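VompD (Bartonella quintana, PDB 4LGO) probably mediates bacterial adhesion as a trimeric autotransporter adhesin of the outer membrane, of which this chain is an N-terminal domain. Local coordinates at the interface of chains A and B. Sequence-based numbering; all coordinates share one arbitrary frame. Chains: chain A/B, VompD.

Contact 1: the interface of chains A and B. Residues chain A 22, 24, 40, 67; chain B 40, 65, 67.
A:Leu22 sets its CD1 methyl squarely over the ring of B:Phe40, 3.7 Å from the ring centroid, while its CD2 branch meets B:Val65 CG2 tip to tip at 3.7 Å. With CG anti to the backbone N (chi1 178°) the side chain is carried toward chain B, and chi2 of 62° splits the methyls between the two neighbours. On one edge the B:Phe40 ring receives A:Phe40, whose CE1 lies in its plane; A:Phe40 CZ is 3.8 Å from B:Phe40 CE2, and the two side chains run nearly perpendicular. A:Phe40 also lies alongside B:Val65, both pointing the same way, with CD1 3.8 Å from the CB of the valine. B:Phe67 presents CE1 to a face of the A:Phe40 ring, near its rim, 4.1 Å from CG. Each Phe40 thus touches several partner residues and loses 37 Å² of surface. A:Phe67, by contrast, loses 12 Å² and meets B:Phe67 alone among the residues here: its CE2 corner lies over the rim of one face, 3.9 Å from CE2, in an edge-to-face pair with planes at 62°. At the other margin, A:Val24 offers CG2 to B:Val65 CG1. Parallel bridges join A:Val24 to B:Phe40 and A:Phe40 to B:Val65, so strands 20-24 and 37-42 of chain A pair with chain B strands, and the aromatic cluster lies between strands of the two chains, probably as part of the core of the N-terminal part.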
loop_
_atom_site.group_PDB
_atom_site.type_symbol
_atom_site.label_atom_id
_atom_site.label_comp_id
_atom_site.label_asym_id
_atom_site.label_seq_id
_atom_site.Cartn_x
_atom_site.Cartn_y
_atom_site.Cartn_z
ATOM N N LEU A 22 6.754 21.995 23.561
ATOM C CA LEU A 22 6.339 20.937 22.646
ATOM C C LEU A 22 7.395 19.832 22.612
ATOM O O LEU A 22 8.562 20.070 22.265
ATOM C CB LEU A 22 6.084 21.512 21.261
ATOM C CG LEU A 22 5.675 20.528 20.157
ATOM C CD1 LEU A 22 4.348 19.841 20.469
ATOM C CD2 LEU A 22 5.558 21.324 18.860
ATOM N N VAL A 24 8.363 16.206 21.029
ATOM C CA VAL A 24 8.068 15.314 19.918
ATOM C C VAL A 24 8.812 13.981 20.124
ATOM O O VAL A 24 10.059 13.961 20.068
ATOM C CB VAL A 24 8.508 15.940 18.595
ATOM C CG1 VAL A 24 8.205 15.005 17.431
ATOM C CG2 VAL A 24 7.817 17.282 18.391
ATOM N N PHE A 40 4.874 23.361 11.141
ATOM C CA PHE A 40 4.651 21.963 10.817
ATOM C C PHE A 40 4.903 21.799 9.327
ATOM O O PHE A 40 4.403 22.592 8.502
ATOM C CB PHE A 40 3.214 21.491 11.043
ATOM C CG PHE A 40 2.731 21.450 12.469
ATOM C CD1 PHE A 40 3.538 21.709 13.567
ATOM C CD2 PHE A 40 1.390 21.156 12.694
ATOM C CE1 PHE A 40 3.010 21.674 14.859
ATOM C CE2 PHE A 40 0.861 21.103 13.968
ATOM C CZ PHE A 40 1.666 21.364 15.059
ATOM N N PHE A 67 -5.044 16.780 8.680
ATOM C CA PHE A 67 -4.030 15.752 8.389
ATOM C C PHE A 67 -4.646 14.657 7.541
ATOM O O PHE A 67 -5.701 14.127 7.890
ATOM C CB PHE A 67 -3.515 15.092 9.677
ATOM C CG PHE A 67 -2.693 15.999 10.563
ATOM C CD1 PHE A 67 -3.316 16.922 11.401
ATOM C CD2 PHE A 67 -1.312 15.970 10.523
ATOM C CE1 PHE A 67 -2.570 17.764 12.198
ATOM C CE2 PHE A 67 -0.556 16.798 11.341
ATOM C CZ PHE A 67 -1.186 17.692 12.183
ATOM N N PHE B 40 3.702 15.160 21.294
ATOM C CA PHE B 40 3.288 14.417 20.106
ATOM C C PHE B 40 3.999 13.069 20.123
ATOM O O PHE B 40 5.225 12.996 20.340
ATOM C CB PHE B 40 3.698 15.132 18.818
ATOM C CG PHE B 40 3.002 16.442 18.551
ATOM C CD1 PHE B 40 1.982 16.940 19.344
ATOM C CD2 PHE B 40 3.376 17.178 17.423
ATOM C CE1 PHE B 40 1.343 18.125 19.016
ATOM C CE2 PHE B 40 2.744 18.373 17.093
ATOM C CZ PHE B 40 1.732 18.842 17.884
ATOM N N VAL B 65 8.449 20.945 13.114
ATOM C CA VAL B 65 7.930 19.629 13.416
ATOM C C VAL B 65 7.621 18.992 12.070
ATOM O O VAL B 65 6.796 19.486 11.307
ATOM C CB VAL B 65 6.664 19.678 14.297
ATOM C CG1 VAL B 65 6.256 18.263 14.695
ATOM C CG2 VAL B 65 6.883 20.537 15.522
ATOM N N PHE B 67 6.580 15.739 9.580
ATOM C CA PHE B 67 5.717 14.569 9.498
ATOM C C PHE B 67 5.946 13.803 8.205
ATOM O O PHE B 67 5.941 14.382 7.130
ATOM C CB PHE B 67 4.241 14.988 9.533
ATOM C CG PHE B 67 3.767 15.565 10.845
ATOM C CD1 PHE B 67 3.967 16.913 11.160
ATOM C CD2 PHE B 67 3.077 14.764 11.765
ATOM C CE1 PHE B 67 3.534 17.438 12.386
ATOM C CE2 PHE B 67 2.615 15.288 12.970
ATOM C CZ PHE B 67 2.835 16.631 13.279
#

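Contact 2: the interface of chains A and B. Residues chain A 77-79; chain B 72-74.
B:Ile72 and A:Ile79 meet at the apolar centre, the CG2 methyl of B:Ile72 lying 3.7 Å from A:Ile79 CD1 as the two side chains pass at a slant. A:Ile79 has CG1 beside its own backbone N (chi1 -55°) and an extended chi2, which carries CD1 out to that methyl and on toward B:Arg74. B:Ile72 also runs alongside A:Arg77, whose aliphatic CB is 3.9 Å from B:Ile72 CG1. On the opposite face of the paired strands, A:Val78 and B:Ile73 point the same way, CG2 of the valine 3.9 Å from CG1 of the isoleucine. B:Ile73 holds CG1 between its backbone N and carbonyl carbon (chi1 63°), lying along the neighbouring valine. Between these two apolar layers the backbones pair in parallel. B:Ile73 uses both its amide and its carbonyl: N donates to A:Arg77 O at 3.0 Å, and O accepts from A:Ile79 N at 2.8 Å. Chain B thereby docks on strand 77-80 and probably extends a sheet across the subunits. Farther out lie the two arginine side chains. A:Arg77 bends at chi2 and chi3, whereas B:Arg74 is extended from CG to NE and turns one guanidinium face to B:Ile72 CG2 of its own chain. Their NH2 atoms stay 6.9 Å apart, which probably tempers like-charge repulsion. The aliphatic part of B:Arg74 lies alongside A:Ile79, bringing its guanidinium NE to 4.0 Å from A:Ile79 CD1.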
loop_
_atom_site.group_PDB
_atom_site.type_symbol
_atom_site.label_atom_id
_atom_site.label_comp_id
_atom_site.label_asym_id
_atom_site.label_seq_id
_atom_site.Cartn_x
_atom_site.Cartn_y
_atom_site.Cartn_z
ATOM N N ARG A 77 7.888 -0.487 1.973
ATOM C CA ARG A 77 7.175 -1.733 2.284
ATOM C C ARG A 77 5.794 -1.444 2.853
ATOM O O ARG A 77 5.643 -0.529 3.653
ATOM C CB ARG A 77 7.907 -2.529 3.354
ATOM C CG ARG A 77 9.335 -2.967 3.054
ATOM C CD ARG A 77 9.376 -4.373 2.492
ATOM N NE ARG A 77 9.149 -5.370 3.537
ATOM C CZ ARG A 77 8.000 -6.004 3.768
ATOM N NH1 ARG A 77 6.911 -5.802 3.022
ATOM N NH2 ARG A 77 7.939 -6.886 4.753
ATOM N N VAL A 78 4.812 -2.215 2.419
ATOM C CA VAL A 78 3.511 -2.293 3.111
ATOM C C VAL A 78 3.337 -3.714 3.622
ATOM O O VAL A 78 3.518 -4.659 2.869
ATOM C CB VAL A 78 2.295 -1.923 2.202
ATOM C CG1 VAL A 78 0.998 -2.014 3.042
ATOM C CG2 VAL A 78 2.500 -0.566 1.555
ATOM N N ILE A 79 3.017 -3.876 4.912
ATOM C CA ILE A 79 2.771 -5.177 5.503
ATOM C C ILE A 79 1.310 -5.219 5.947
ATOM O O ILE A 79 0.890 -4.412 6.749
ATOM C CB ILE A 79 3.682 -5.452 6.722
ATOM C CG1 ILE A 79 5.165 -5.295 6.363
ATOM C CG2 ILE A 79 3.408 -6.844 7.293
ATOM C CD1 ILE A 79 6.098 -5.365 7.552
ATOM N N ILE B 72 8.463 1.536 6.226
ATOM C CA ILE B 72 7.675 0.298 6.357
ATOM C C ILE B 72 6.391 0.649 7.082
ATOM O O ILE B 72 6.439 1.082 8.220
ATOM C CB ILE B 72 8.454 -0.786 7.116
ATOM C CG1 ILE B 72 9.790 -1.062 6.417
ATOM C CG2 ILE B 72 7.624 -2.059 7.253
ATOM C CD1 ILE B 72 10.644 -2.071 7.175
ATOM N N ILE B 73 5.255 0.494 6.411
ATOM C CA ILE B 73 3.958 0.718 7.057
ATOM C C ILE B 73 3.205 -0.583 7.256
ATOM O O ILE B 73 3.277 -1.494 6.420
ATOM C CB ILE B 73 3.075 1.790 6.347
ATOM C CG1 ILE B 73 2.692 1.375 4.925
ATOM C CG2 ILE B 73 3.745 3.148 6.417
ATOM C CD1 ILE B 73 1.651 2.279 4.227
ATOM N N ARG B 74 2.519 -0.664 8.398
ATOM C CA ARG B 74 1.792 -1.848 8.832
ATOM C C ARG B 74 0.323 -1.468 8.982
ATOM O O ARG B 74 -0.022 -0.633 9.792
ATOM C CB ARG B 74 2.392 -2.371 10.145
ATOM C CG ARG B 74 3.852 -2.828 10.016
ATOM C CD ARG B 74 4.583 -3.006 11.345
ATOM N NE ARG B 74 5.957 -3.539 11.139
ATOM C CZ ARG B 74 7.070 -2.829 10.908
ATOM N NH1 ARG B 74 7.076 -1.495 10.863
ATOM N NH2 ARG B 74 8.236 -3.480 10.759
#

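The centres of the C-alpha atoms of contact 1 and contact 2 are about 21 Å apart. They share no residue, but on chain B they follow one another closely in sequence: strands 37-42 and 65-69 serve contact 1 and strand 72-74 contact 2. Chain A moves from strands 20-24, 37-42 and 64-69 to strand 77-80. Parallel strand pairing between the chains runs through both contacts, with the aromatic cluster added in contact 1, so the chains are joined at both levels of this stretch. Repeated among the three copies of the assembly, this pairing would tie the subunits together, as expected of a trimeric adhesin.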